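Local coordinates for cation efflux system protein CusF (Escherichia coli, PDB 3E6Z) that binds one copper ion per polypeptide in the periplasm and serves as the metallochaperone of the Cus efflux system, which confers resistance to copper and silver, at residues Phe64-Gly68 and Asn69-Leu73. The protein carries 1 engineered substitution. Residues are numbered along the deposited sequence; the frame is centred on the assembly and turned at random. Where two conformers were deposited one is given.
Sequences FVQQG and NLSLL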
loop_
_atom_site.group_PDB
_atom_site.type_symbol
_atom_site.label_atom_id
_atom_site.label_comp_id
_atom_site.label_asym_id
_atom_site.label_seq_id
_atom_site.Cartn_x
_atom_site.Cartn_y
_atom_site.Cartn_z
ATOM N N PHE A 64 -0.030 0.492 5.384
ATOM C CA PHE A 64 0.962 -0.609 5.359
ATOM C C PHE A 64 2.010 -0.319 6.435
ATOM O O PHE A 64 2.155 0.747 6.992
ATOM C CB PHE A 64 1.618 -0.672 3.925
ATOM C CG PHE A 64 2.400 0.571 3.534
ATOM C CD1 PHE A 64 1.712 1.675 2.960
ATOM C CD2 PHE A 64 3.773 0.700 3.722
ATOM C CE1 PHE A 64 2.399 2.792 2.518
ATOM C CE2 PHE A 64 4.425 1.842 3.301
ATOM C CZ PHE A 64 3.737 2.853 2.699
ATOM N N VAL A 65 2.735 -1.433 6.711
ATOM C CA VAL A 65 3.849 -1.384 7.660
ATOM C C VAL A 65 5.116 -1.861 6.929
ATOM O O VAL A 65 5.097 -2.828 6.159
ATOM C CB VAL A 65 3.577 -2.223 8.945
ATOM C CG1 VAL A 65 2.371 -1.617 9.623
ATOM C CG2 VAL A 65 3.379 -3.455 8.696
ATOM N N GLN A 66 6.205 -1.174 7.201
ATOM C CA GLN A 66 7.499 -1.615 6.543
ATOM C C GLN A 66 8.144 -2.655 7.418
ATOM O O GLN A 66 8.195 -2.540 8.689
ATOM C CB GLN A 66 8.442 -0.410 6.371
ATOM C CG GLN A 66 9.527 -0.644 5.358
ATOM C CD GLN A 66 8.967 -0.819 3.930
ATOM O OE1 GLN A 66 7.879 -0.319 3.558
ATOM N NE2 GLN A 66 9.803 -1.481 3.088
ATOM N N GLN A 67 8.587 -3.724 6.762
ATOM C CA GLN A 67 9.315 -4.839 7.438
ATOM C C GLN A 67 10.531 -5.130 6.543
ATOM O O GLN A 67 10.438 -5.905 5.589
ATOM C CB GLN A 67 8.421 -6.032 7.632
ATOM C CG GLN A 67 9.135 -7.130 8.401
ATOM C CD GLN A 67 8.281 -8.305 8.570
ATOM O OE1 GLN A 67 7.471 -8.422 9.509
ATOM N NE2 GLN A 67 8.404 -9.224 7.663
ATOM N N GLY A 68 11.620 -4.453 6.817
ATOM C CA GLY A 68 12.790 -4.583 5.928
ATOM C C GLY A 68 12.409 -4.069 4.525
ATOM O O GLY A 68 11.978 -2.936 4.325
ATOM N N ASN A 69 12.646 -4.928 3.556
ATOM C CA ASN A 69 12.343 -4.619 2.150
ATOM C C ASN A 69 10.822 -4.771 1.807
ATOM O O ASN A 69 10.472 -4.406 0.714
ATOM C CB ASN A 69 13.113 -5.575 1.251
ATOM C CG ASN A 69 14.633 -5.373 1.381
ATOM O OD1 ASN A 69 15.326 -6.266 2.069
ATOM N ND2 ASN A 69 15.131 -4.360 0.901
ATOM N N LEU A 70 10.062 -5.349 2.684
ATOM C CA LEU A 70 8.618 -5.548 2.417
ATOM C C LEU A 70 7.808 -4.381 2.954
ATOM O O LEU A 70 8.044 -3.779 4.009
ATOM C CB LEU A 70 8.117 -6.766 3.101
ATOM C CG LEU A 70 8.798 -8.098 2.613
ATOM C CD1 LEU A 70 8.297 -9.253 3.446
ATOM C CD2 LEU A 70 8.553 -8.304 1.102
ATOM N N SER A 71 6.694 -4.073 2.188
ATOM C CA SER A 71 5.657 -3.164 2.688
ATOM C C SER A 71 4.395 -4.022 2.828
ATOM O O SER A 71 3.788 -4.419 1.818
ATOM C CB SER A 71 5.454 -1.996 1.681
ATOM O OG SER A 71 6.593 -1.264 1.472
ATOM N N LEU A 72 4.093 -4.391 4.076
ATOM C CA LEU A 72 3.006 -5.323 4.346
ATOM C C LEU A 72 1.684 -4.560 4.491
ATOM O O LEU A 72 1.564 -3.633 5.279
ATOM C CB LEU A 72 3.257 -6.013 5.704
ATOM C CG LEU A 72 4.617 -6.744 5.779
ATOM C CD1 LEU A 72 4.664 -7.438 7.198
ATOM C CD2 LEU A 72 4.748 -7.830 4.656
ATOM N N LEU A 73 0.683 -4.968 3.664
ATOM C CA LEU A 73 -0.614 -4.236 3.754
ATOM C C LEU A 73 -1.370 -4.562 4.971
ATOM O O LEU A 73 -1.636 -5.740 5.312
ATOM C CB LEU A 73 -1.437 -4.606 2.508
ATOM C CG LEU A 73 -0.930 -4.026 1.201
ATOM C CD1 LEU A 73 -1.556 -4.766 0.018
ATOM C CD2 LEU A 73 -1.159 -2.526 1.141
HETATM O O HOH W 1 9.844 -1.926 -0.323
#
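Val-65 pairs with Leu-72 and Gln-67 with Leu-70 through two backbone hydrogen bonds each, closing a tight antiparallel hairpin over a type II' turn from Gln-67 to Leu-70. Gly-68 takes the positive phi (63°) that this turn demands, a conformation glycine adopts readily.

At the non-hydrogen-bonded pair Gln-66 and Ser-71, the side chains do the bonding. Gln-66 CG lies anti to the backbone N (chi1 -161°), and a bend at chi2 swings the amide across the hairpin. Ser-71 OG donates to Gln-66 OE1 at 2.6 Å. OG sits 18° off the plane of the Gln-66 side-chain carbonyl. Gln-66 NE2 reaches back to Gly-68 O at 2.9 Å, and that oxygen lies close to the plane of the Gln-66 amide. A water that donates to Asn-69 O is only weakly linked to NE2 of Gln-66.

Next to this amide, Ser-71 CB meets the Phe-64 ring obliquely at CD2, 3.8 Å away. The ring also packs edge-to-face with Phe-43, and the Phe-64 side chain comes to about 6 Å, at the nearest atoms, from the bound copper. On the other face, Val-65 CG2 touches Leu-72 CB at 3.9 Å, and the extended Gln-67 chain brings its amide over Leu-72 CD1.

Gln-66 is modelled in two conformers; in this one both amide ends are bonded, which would favour this rotation and tie the glycine turn to Ser-71 beside the Phe-64 ring of this OB-fold barrel.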